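Beta-1,4-exocellulase (Thermobifida fusca, PDB 4AVO) is the catalytic domain of a family 6 cellobiohydrolase that probably hydrolyses cellulose from chain ends to release cellobiose, with an engineered active-site substitution. Local coordinates at residues 37-42 / 350-355; 140-145 / 199-204; 360-365 / 396-401. The protein carries 1 engineered substitution. All blocks are in the same frame, centred on the assembly; numbering follows the deposited sequence.

Interaction 1. Residues 37-42 / 350-355; sequences AVWLDR and VWVKPP. With BGC (beta-D-glucopyranose), chain B; BGC (beta-D-glucopyranose), chain C.
W39 gives its indole NE1-H to the carbonyl O of V352 at 2.8 Å, tying strand 38-40 to the loop after strand 346-350 in the distorted beta/alpha barrel of glycoside hydrolase family 6. The bond is nearly straight (171°) and its oxygen lies close to the indole plane, while NE1 stands 46° out of the V352 carbonyl plane. With that edge held, one broad face of the indole carries the glucose of chain B. C6 of the sugar sits over the ring centre, 3.5 Å from CD2 of W39, in a CH-pi type of packing. K353 reaches the same sugar with CG anti to its backbone N and one bend further out (chi2 69°). Its NZ donates to O6 of the chain B glucose at 2.8 Å, to O5 of that unit, and to O3 of the chain C glucose at 2.9 Å, so one ammonium joins two sugars. From strand 38-40's side, D41 OD2 accepts the O3 hydroxyl of the chain B glucose at 2.7 Å. With an alanine at W39, the chain B glucose would probably lose its flat platform and the V352 carbonyl its indole partner.

Behind this first shell, the CG1 methyl of V352 touches both A37 CB and W39 CZ2, each at 4.0 Å, and P354 CD approaches the indole nitrogen obliquely. Farther out, Y82 meets W39 edge-to-face, T53 shares D41 OD2, and the carboxylate of D287 takes the backbone N-H groups of V352 and K353. S358 O is a further acceptor for K353 NZ. The two backbones are joined directly where A37 N donates to W351 O at 3.1 Å, in the plane of that carbonyl.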
loop_
_atom_site.group_PDB
_atom_site.type_symbol
_atom_site.label_atom_id
_atom_site.label_comp_id
_atom_site.label_asym_id
_atom_site.label_seq_id
_atom_site.Cartn_x
_atom_site.Cartn_y
_atom_site.Cartn_z
ATOM N N ALA A 37 2.468 -5.859 8.320
ATOM C CA ALA A 37 3.016 -4.584 8.781
ATOM C C ALA A 37 2.183 -3.973 9.900
ATOM O O ALA A 37 0.966 -4.168 9.972
ATOM C CB ALA A 37 3.133 -3.610 7.615
ATOM N N VAL A 38 2.855 -3.229 10.771
ATOM C CA VAL A 38 2.209 -2.554 11.893
ATOM C C VAL A 38 2.024 -1.077 11.537
ATOM O O VAL A 38 3.000 -0.381 11.240
ATOM C CB VAL A 38 3.051 -2.708 13.176
ATOM C CG1 VAL A 38 2.529 -1.815 14.295
ATOM C CG2 VAL A 38 3.080 -4.181 13.621
ATOM N N TRP A 39 0.782 -0.604 11.564
ATOM C CA TRP A 39 0.496 0.759 11.125
ATOM C C TRP A 39 0.445 1.719 12.296
ATOM O O TRP A 39 -0.215 1.451 13.308
ATOM C CB TRP A 39 -0.831 0.823 10.368
ATOM C CG TRP A 39 -0.831 0.140 9.027
ATOM C CD1 TRP A 39 -0.599 -1.192 8.777
ATOM C CD2 TRP A 39 -1.120 0.740 7.760
ATOM N NE1 TRP A 39 -0.704 -1.444 7.427
ATOM C CE2 TRP A 39 -1.026 -0.278 6.780
ATOM C CE3 TRP A 39 -1.439 2.045 7.352
ATOM C CZ2 TRP A 39 -1.247 -0.036 5.423
ATOM C CZ3 TRP A 39 -1.664 2.284 5.994
ATOM C CH2 TRP A 39 -1.564 1.246 5.048
ATOM N N LEU A 40 1.148 2.833 12.159
ATOM C CA LEU A 40 1.066 3.902 13.140
ATOM C C LEU A 40 0.156 4.987 12.578
ATOM O O LEU A 40 0.622 5.989 12.035
ATOM C CB LEU A 40 2.465 4.431 13.490
ATOM C CG LEU A 40 3.399 3.421 14.175
ATOM C CD1 LEU A 40 4.768 4.037 14.419
ATOM C CD2 LEU A 40 2.828 2.897 15.489
ATOM N N ASP A 41 -1.152 4.762 12.697
ATOM C CA ASP A 41 -2.158 5.576 12.015
ATOM C C ASP A 41 -2.590 6.825 12.790
ATOM O O ASP A 41 -3.390 7.623 12.297
ATOM C CB ASP A 41 -3.384 4.714 11.672
ATOM C CG ASP A 41 -4.131 4.225 12.911
ATOM O OD1 ASP A 41 -3.553 4.242 14.021
ATOM O OD2 ASP A 41 -5.302 3.822 12.771
ATOM N N ARG A 42 -2.064 6.976 14.003
ATOM C CA ARG A 42 -2.378 8.103 14.880
ATOM C C ARG A 42 -1.194 8.353 15.794
ATOM O O ARG A 42 -0.378 7.459 16.011
ATOM C CB ARG A 42 -3.582 7.783 15.771
ATOM C CG ARG A 42 -4.882 7.503 15.066
ATOM C CD ARG A 42 -6.047 7.630 16.032
ATOM N NE ARG A 42 -6.289 9.039 16.338
ATOM C CZ ARG A 42 -7.354 9.515 16.975
ATOM N NH1 ARG A 42 -8.316 8.695 17.398
ATOM N NH2 ARG A 42 -7.453 10.825 17.184
ATOM N N VAL A 350 5.194 -8.553 0.116
ATOM C CA VAL A 350 4.898 -8.325 1.521
ATOM C C VAL A 350 3.400 -8.166 1.726
ATOM O O VAL A 350 2.668 -7.868 0.789
ATOM C CB VAL A 350 5.603 -7.053 2.061
ATOM C CG1 VAL A 350 7.102 -7.297 2.233
ATOM C CG2 VAL A 350 5.359 -5.866 1.140
ATOM N N TRP A 351 2.965 -8.374 2.960
ATOM C CA TRP A 351 1.606 -8.061 3.387
ATOM C C TRP A 351 1.667 -6.805 4.235
ATOM O O TRP A 351 2.044 -6.847 5.410
ATOM C CB TRP A 351 1.025 -9.219 4.192
ATOM C CG TRP A 351 0.585 -10.381 3.345
ATOM C CD1 TRP A 351 0.868 -10.600 2.027
ATOM C CD2 TRP A 351 -0.185 -11.507 3.783
ATOM N NE1 TRP A 351 0.298 -11.784 1.608
ATOM C CE2 TRP A 351 -0.350 -12.361 2.668
ATOM C CE3 TRP A 351 -0.757 -11.872 5.010
ATOM C CZ2 TRP A 351 -1.072 -13.558 2.739
ATOM C CZ3 TRP A 351 -1.475 -13.066 5.083
ATOM C CH2 TRP A 351 -1.621 -13.897 3.948
ATOM N N VAL A 352 1.342 -5.676 3.623
ATOM C CA VAL A 352 1.433 -4.400 4.319
ATOM C C VAL A 352 0.069 -4.028 4.872
ATOM O O VAL A 352 -0.081 -3.834 6.076
ATOM C CB VAL A 352 2.014 -3.305 3.416
ATOM C CG1 VAL A 352 1.982 -1.946 4.126
ATOM C CG2 VAL A 352 3.444 -3.677 3.069
ATOM N N LYS A 353 -0.925 -3.933 3.995
ATOM C CA LYS A 353 -2.306 -3.859 4.456
ATOM C C LYS A 353 -2.642 -5.202 5.116
ATOM O O LYS A 353 -2.517 -6.242 4.480
ATOM C CB LYS A 353 -3.254 -3.586 3.288
ATOM C CG LYS A 353 -4.736 -3.547 3.685
ATOM C CD LYS A 353 -5.083 -2.338 4.553
ATOM C CE LYS A 353 -6.556 -2.339 4.922
ATOM N NZ LYS A 353 -6.957 -1.119 5.679
ATOM N N PRO A 354 -3.036 -5.190 6.401
ATOM C CA PRO A 354 -3.299 -6.472 7.061
ATOM C C PRO A 354 -4.653 -7.039 6.636
ATOM O O PRO A 354 -5.674 -6.360 6.794
ATOM C CB PRO A 354 -3.304 -6.108 8.554
ATOM C CG PRO A 354 -2.654 -4.740 8.630
ATOM C CD PRO A 354 -3.082 -4.071 7.358
ATOM N N PRO A 355 -4.666 -8.267 6.070
ATOM C CA PRO A 355 -5.925 -8.853 5.592
ATOM C C PRO A 355 -6.998 -8.913 6.676
ATOM O O PRO A 355 -6.724 -9.343 7.805
ATOM C CB PRO A 355 -5.511 -10.263 5.167
ATOM C CG PRO A 355 -4.099 -10.096 4.734
ATOM C CD PRO A 355 -3.514 -9.126 5.741
HETATM C C2 BGC B . -6.545 3.011 7.934
HETATM C C3 BGC B . -5.700 2.800 9.192
HETATM C C4 BGC B . -5.278 1.342 9.330
HETATM C C5 BGC B . -4.672 0.851 8.012
HETATM C C6 BGC B . -4.327 -0.639 8.041
HETATM C C1 BGC B . -5.872 2.447 6.676
HETATM O O2 BGC B . -6.808 4.390 7.798
HETATM O O3 BGC B . -6.410 3.206 10.342
HETATM O O4 BGC B . -4.352 1.240 10.385
HETATM O O5 BGC B . -5.572 1.077 6.938
HETATM O O6 BGC B . -5.515 -1.409 8.081
HETATM C C2 BGC C . -6.689 2.317 1.720
HETATM C C3 BGC C . -7.021 1.940 3.181
HETATM C C4 BGC C . -6.053 2.494 4.224
HETATM C C5 BGC C . -5.437 3.777 3.650
HETATM C C6 BGC C . -4.057 3.491 3.070
HETATM C C1 BGC C . -6.527 3.823 1.434
HETATM O O2 BGC C . -7.804 1.875 0.991
HETATM O O3 BGC C . -7.077 0.533 3.310
HETATM O O4 BGC C . -6.702 2.660 5.500
HETATM O O5 BGC C . -6.238 4.459 2.679
HETATM O O6 BGC C . -4.189 2.943 1.779
#

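Interaction 2. Residues 140-145 / 199-204; sequences NLVTNV and GPSVDI. With BGC (beta-D-glucopyranose), chain D; BGC (beta-D-glucopyranose), chain E.
V142 and L141 of helix 138-143 pack against P200, S201 and I204 of helix 195-209, two helices that follow the adjacent parallel strands 127-133 and 180-185 of the family 6 beta/alpha barrel. The apolar contacts carry the interface, and no hydrogen bond crosses it. V142 straddles the partner helix with its two methyls: CG1, anti to the backbone N (chi1 174°), lies 3.8 Å from P200 CB, while CG2 lies over S201 and reaches I204 CG2 at 3.9 Å. S201 brings the one polar side-chain atom into the seam; its OG lies 3.7 Å from V142 CG2 and is bonded to N197 O within its own helix. Beside V142, the side chains of L141 and I204 cross at about a right angle, with CD1 of L141 3.6 Å from CD1 of I204.

On helix 138-143 and at its end, the polar groups of T143 and N144 serve the glycan side. T143 OG1 is hydrogen-bonded to W191 NE1, and N144 OD1 to R386 NH1. At the helix end N144 N bonds to N140 O, and the two asparagine amides are linked as well, N144 ND2 donating to N140 OD1 at 3.0 Å. The same ND2 makes its shorter bond to O6 of the chain D glucose, at 2.7 Å and 157°.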
loop_
_atom_site.group_PDB
_atom_site.type_symbol
_atom_site.label_atom_id
_atom_site.label_comp_id
_atom_site.label_asym_id
_atom_site.label_seq_id
_atom_site.Cartn_x
_atom_site.Cartn_y
_atom_site.Cartn_z
ATOM N N ASN A 140 -1.131 11.540 -5.164
ATOM C CA ASN A 140 -2.284 12.441 -5.209
ATOM C C ASN A 140 -1.948 13.841 -5.720
ATOM O O ASN A 140 -2.807 14.527 -6.278
ATOM C CB ASN A 140 -2.935 12.559 -3.829
ATOM C CG ASN A 140 -3.901 11.435 -3.541
ATOM O OD1 ASN A 140 -4.722 11.078 -4.383
ATOM N ND2 ASN A 140 -3.811 10.872 -2.342
ATOM N N LEU A 141 -0.707 14.271 -5.508
ATOM C CA LEU A 141 -0.281 15.591 -5.947
ATOM C C LEU A 141 -0.088 15.640 -7.463
ATOM O O LEU A 141 -0.039 16.726 -8.053
ATOM C CB LEU A 141 0.992 16.031 -5.217
ATOM C CG LEU A 141 0.984 15.975 -3.681
ATOM C CD1 LEU A 141 2.343 16.388 -3.133
ATOM C CD2 LEU A 141 -0.122 16.836 -3.083
ATOM N N VAL A 142 0.027 14.462 -8.076
ATOM C CA VAL A 142 0.087 14.320 -9.529
ATOM C C VAL A 142 -1.318 14.191 -10.143
ATOM O O VAL A 142 -1.628 14.833 -11.153
ATOM C CB VAL A 142 0.944 13.088 -9.938
ATOM C CG1 VAL A 142 0.901 12.849 -11.456
ATOM C CG2 VAL A 142 2.390 13.252 -9.460
ATOM N N THR A 143 -2.162 13.369 -9.528
ATOM C CA THR A 143 -3.421 12.946 -10.165
ATOM C C THR A 143 -4.679 13.662 -9.681
ATOM O O THR A 143 -5.736 13.555 -10.317
ATOM C CB THR A 143 -3.651 11.425 -10.006
ATOM O OG1 THR A 143 -3.894 11.120 -8.627
ATOM C CG2 THR A 143 -2.441 10.639 -10.500
ATOM N N ASN A 144 -4.570 14.382 -8.565
ATOM C CA ASN A 144 -5.742 15.016 -7.958
ATOM C C ASN A 144 -5.592 16.504 -7.656
ATOM O O ASN A 144 -6.308 17.061 -6.803
ATOM C CB ASN A 144 -6.191 14.223 -6.730
ATOM C CG ASN A 144 -6.900 12.947 -7.117
ATOM O OD1 ASN A 144 -7.950 12.984 -7.756
ATOM N ND2 ASN A 144 -6.317 11.807 -6.756
ATOM N N VAL A 145 -4.678 17.140 -8.389
ATOM C CA VAL A 145 -4.449 18.580 -8.306
ATOM C C VAL A 145 -4.782 19.224 -9.647
ATOM O O VAL A 145 -4.309 18.770 -10.691
ATOM C CB VAL A 145 -2.983 18.908 -7.926
ATOM C CG1 VAL A 145 -2.744 20.414 -7.922
ATOM C CG2 VAL A 145 -2.637 18.323 -6.564
ATOM N N GLY A 199 5.880 9.687 -15.251
ATOM C CA GLY A 199 7.001 10.620 -15.157
ATOM C C GLY A 199 6.858 11.670 -14.070
ATOM O O GLY A 199 7.790 11.883 -13.292
ATOM N N PRO A 200 5.685 12.327 -13.988
ATOM C CA PRO A 200 5.507 13.308 -12.913
ATOM C C PRO A 200 5.588 12.706 -11.506
ATOM O O PRO A 200 6.077 13.370 -10.590
ATOM C CB PRO A 200 4.120 13.880 -13.194
ATOM C CG PRO A 200 3.973 13.739 -14.670
ATOM C CD PRO A 200 4.599 12.414 -14.984
ATOM N N SER A 201 5.141 11.459 -11.344
ATOM C CA SER A 201 5.297 10.751 -10.065
ATOM C C SER A 201 6.768 10.519 -9.719
ATOM O O SER A 201 7.193 10.753 -8.583
ATOM C CB SER A 201 4.528 9.430 -10.074
ATOM O OG SER A 201 3.129 9.656 -10.164
ATOM N N VAL A 202 7.549 10.065 -10.695
ATOM C CA VAL A 202 8.995 9.923 -10.505
ATOM C C VAL A 202 9.594 11.253 -10.026
ATOM O O VAL A 202 10.400 11.277 -9.092
ATOM C CB VAL A 202 9.693 9.417 -11.788
ATOM C CG1 VAL A 202 11.215 9.503 -11.666
ATOM C CG2 VAL A 202 9.262 7.975 -12.099
ATOM N N ASP A 203 9.172 12.356 -10.647
ATOM C CA ASP A 203 9.660 13.686 -10.269
ATOM C C ASP A 203 9.280 14.077 -8.837
ATOM O O ASP A 203 10.100 14.639 -8.099
ATOM C CB ASP A 203 9.159 14.743 -11.260
ATOM C CG ASP A 203 9.754 14.576 -12.646
ATOM O OD1 ASP A 203 10.795 13.891 -12.787
ATOM O OD2 ASP A 203 9.175 15.135 -13.603
ATOM N N ILE A 204 8.045 13.782 -8.439
ATOM C CA ILE A 204 7.601 14.150 -7.086
ATOM C C ILE A 204 8.263 13.288 -6.011
ATOM O O ILE A 204 8.550 13.781 -4.920
ATOM C CB ILE A 204 6.046 14.217 -6.928
ATOM C CG1 ILE A 204 5.674 14.954 -5.633
ATOM C CG2 ILE A 204 5.406 12.842 -6.967
ATOM C CD1 ILE A 204 4.669 16.059 -5.834
HETATM C C2 BGC D . -6.277 4.777 -8.220
HETATM C C3 BGC D . -6.858 4.658 -6.822
HETATM C C4 BGC D . -6.687 5.974 -6.053
HETATM C C5 BGC D . -7.226 7.138 -6.894
HETATM C C6 BGC D . -6.913 8.487 -6.258
HETATM C C1 BGC D . -6.879 5.965 -8.958
HETATM O O2 BGC D . -6.538 3.587 -8.934
HETATM O O3 BGC D . -6.198 3.598 -6.177
HETATM O O4 BGC D . -7.453 5.911 -4.876
HETATM O O5 BGC D . -6.694 7.155 -8.208
HETATM O O6 BGC D . -7.764 9.472 -6.803
HETATM C C2 BGC E . -6.215 8.830 -12.651
HETATM C C3 BGC E . -5.817 8.038 -11.407
HETATM C C4 BGC E . -6.781 6.876 -11.146
HETATM C C5 BGC E . -7.024 6.074 -12.431
HETATM C C6 BGC E . -8.074 4.975 -12.275
HETATM C C1 BGC E . -6.460 7.900 -13.840
HETATM O O2 BGC E . -5.190 9.743 -12.978
HETATM O O3 BGC E . -5.787 8.891 -10.283
HETATM O O4 BGC E . -6.181 6.019 -10.204
HETATM O O5 BGC E . -7.425 6.929 -13.487
HETATM O O6 BGC E . -9.306 5.537 -11.877
#

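Interaction 3. Residues 360-365 / 396-401; sequences GASEEI and PNAPIS. With BGC (beta-D-glucopyranose), chain B.
The carbonyl O of A398 is gripped from three sources. S362 N donates to it at 3.2 Å and 163°, rising 38° above the carbonyl plane; a water donates to it at 2.8 Å; and A361 CA adds a CA-H...O contact at 3.4 Å. That water also donates to E363 OE2 at 2.7 Å, so the carboxylate of an exposed side chain is tethered to the neighbouring segment. S362 answers in the reverse sense: with OG folded back between its own N and carbonyl carbon (chi1 55°), the hydroxyl oxygen accepts A398 N at 2.8 Å. Donor and acceptor groups of the two residues face each other in a double link.

Both segments belong to the long irregular stretch between strand 346-350 and helix 406-414, in the loops beside the glycan-binding cleft of the family 6 beta/alpha barrel, where 360-365 follows D359, the predicted proton acceptor. The backbone of G360 adopts angles at which a side chain would press on the carbonyl oxygen of the residue before it. Its own O is packed against the A398 methyl and takes a weak hydrogen bond from N328 ND2, and S358 OG is bonded to both G360 N and P399 O. Apolar contact lies farther along the segments: I365 and I400 approach obliquely, CG2 of I365 meeting CD1 of I400 at 3.7 Å, while I365 CD1 reaches over toward the A398-P399 backbone. At the glycan end, S401 OG is bonded to A93 O and S94 OG, and takes a weak, long bond from O2 of the chain B glucose at 3.3 Å.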
loop_
_atom_site.group_PDB
_atom_site.type_symbol
_atom_site.label_atom_id
_atom_site.label_comp_id
_atom_site.label_asym_id
_atom_site.label_seq_id
_atom_site.Cartn_x
_atom_site.Cartn_y
_atom_site.Cartn_z
ATOM N N GLY A 360 -12.560 1.126 4.563
ATOM C CA GLY A 360 -13.461 2.242 4.845
ATOM C C GLY A 360 -14.888 1.789 5.048
ATOM O O GLY A 360 -15.276 0.715 4.580
ATOM N N ALA A 361 -15.662 2.616 5.746
ATOM C CA ALA A 361 -17.047 2.281 6.086
ATOM C C ALA A 361 -17.987 2.417 4.898
ATOM O O ALA A 361 -17.828 3.311 4.059
ATOM C CB ALA A 361 -17.534 3.126 7.258
ATOM N N SER A 362 -18.971 1.522 4.840
ATOM C CA SER A 362 -19.954 1.519 3.765
ATOM C C SER A 362 -21.116 2.472 4.050
ATOM O O SER A 362 -22.022 2.598 3.233
ATOM C CB SER A 362 -20.466 0.098 3.503
ATOM O OG SER A 362 -20.967 -0.490 4.687
ATOM N N GLU A 363 -21.075 3.141 5.200
ATOM C CA GLU A 363 -22.091 4.121 5.585
ATOM C C GLU A 363 -21.485 5.095 6.593
ATOM O O GLU A 363 -20.311 4.972 6.949
ATOM C CB GLU A 363 -23.319 3.417 6.176
ATOM C CG GLU A 363 -23.067 2.743 7.521
ATOM C CD GLU A 363 -24.036 1.611 7.804
ATOM O OE1 GLU A 363 -25.263 1.835 7.758
ATOM O OE2 GLU A 363 -23.565 0.488 8.067
ATOM N N GLU A 364 -22.284 6.059 7.050
ATOM C CA GLU A 364 -21.857 6.980 8.103
ATOM C C GLU A 364 -21.721 6.248 9.425
ATOM O O GLU A 364 -22.687 5.651 9.910
ATOM C CB GLU A 364 -22.868 8.120 8.270
ATOM C CG GLU A 364 -23.048 8.989 7.039
ATOM C CD GLU A 364 -22.042 10.125 6.953
ATOM O OE1 GLU A 364 -21.130 10.198 7.805
ATOM O OE2 GLU A 364 -22.177 10.950 6.021
ATOM N N ILE A 365 -20.520 6.287 10.000
ATOM C CA ILE A 365 -20.276 5.737 11.331
ATOM C C ILE A 365 -19.478 6.754 12.144
ATOM O O ILE A 365 -18.346 7.087 11.781
ATOM C CB ILE A 365 -19.525 4.373 11.299
ATOM C CG1 ILE A 365 -20.210 3.389 10.338
ATOM C CG2 ILE A 365 -19.419 3.792 12.713
ATOM C CD1 ILE A 365 -19.463 2.073 10.117
ATOM N N PRO A 396 -20.509 -4.987 1.061
ATOM C CA PRO A 396 -21.490 -4.332 1.927
ATOM C C PRO A 396 -21.188 -4.491 3.423
ATOM O O PRO A 396 -20.421 -5.380 3.814
ATOM C CB PRO A 396 -22.805 -5.031 1.553
ATOM C CG PRO A 396 -22.376 -6.399 1.119
ATOM C CD PRO A 396 -21.068 -6.180 0.394
ATOM N N ASN A 397 -21.793 -3.621 4.234
ATOM C CA ASN A 397 -21.686 -3.655 5.703
ATOM C C ASN A 397 -20.249 -3.636 6.217
ATOM O O ASN A 397 -19.846 -4.455 7.052
ATOM C CB ASN A 397 -22.478 -4.836 6.273
ATOM C CG ASN A 397 -23.941 -4.792 5.864
ATOM O OD1 ASN A 397 -24.409 -5.639 5.105
ATOM N ND2 ASN A 397 -24.658 -3.781 6.336
ATOM N N ALA A 398 -19.489 -2.675 5.706
ATOM C CA ALA A 398 -18.075 -2.525 6.044
ATOM C C ALA A 398 -17.892 -1.553 7.200
ATOM O O ALA A 398 -18.564 -0.520 7.246
ATOM C CB ALA A 398 -17.315 -2.029 4.838
ATOM N N PRO A 399 -16.970 -1.868 8.131
ATOM C CA PRO A 399 -16.704 -0.946 9.224
ATOM C C PRO A 399 -15.680 0.119 8.812
ATOM O O PRO A 399 -15.186 0.105 7.687
ATOM C CB PRO A 399 -16.128 -1.859 10.305
ATOM C CG PRO A 399 -15.367 -2.892 9.524
ATOM C CD PRO A 399 -16.162 -3.100 8.245
ATOM N N ILE A 400 -15.391 1.036 9.725
ATOM C CA ILE A 400 -14.411 2.102 9.508
ATOM C C ILE A 400 -13.069 1.506 9.068
ATOM O O ILE A 400 -12.715 0.397 9.481
ATOM C CB ILE A 400 -14.260 2.937 10.797
ATOM C CG1 ILE A 400 -15.568 3.687 11.081
ATOM C CG2 ILE A 400 -13.088 3.920 10.707
ATOM C CD1 ILE A 400 -15.694 4.145 12.509
ATOM N N SER A 401 -12.336 2.230 8.220
ATOM C CA SER A 401 -11.040 1.751 7.732
ATOM C C SER A 401 -10.145 1.321 8.888
ATOM O O SER A 401 -10.068 2.005 9.910
ATOM C CB SER A 401 -10.337 2.810 6.882
ATOM O OG SER A 401 -10.064 3.984 7.628
HETATM C C2 BGC B . -6.545 3.011 7.934
HETATM C C3 BGC B . -5.700 2.800 9.192
HETATM C C4 BGC B . -5.278 1.342 9.330
HETATM C C5 BGC B . -4.672 0.851 8.012
HETATM C C6 BGC B . -4.327 -0.639 8.041
HETATM C C1 BGC B . -5.872 2.447 6.676
HETATM O O2 BGC B . -6.808 4.390 7.798
HETATM O O3 BGC B . -6.410 3.206 10.342
HETATM O O4 BGC B . -4.352 1.240 10.385
HETATM O O5 BGC B . -5.572 1.077 6.938
HETATM O O6 BGC B . -5.515 -1.409 8.081
HETATM O O HOH W 1 -21.181 -0.809 8.075
#

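How the interactions relate
Interaction 1 is wholly buried, its centre about 9 Å from the centre of the chain; it joins a barrel strand to the loop after another, pairing one indole and one backbone hydrogen bond with a sugar stacked on the indole. Interaction 2, its centre about 17 Å from that point, is largely buried and purely apolar between two helices. Interaction 3, centred about 19 Å out from the chain centre and only partly buried, is loop against loop and combines backbone, hydroxyl and water bonds with a small apolar contact. Interactions 1 and 3 share the chain B glucose, their nearest atoms about 5 Å apart; segment 140-145 of interaction 2 faces the chain D and E glucoses.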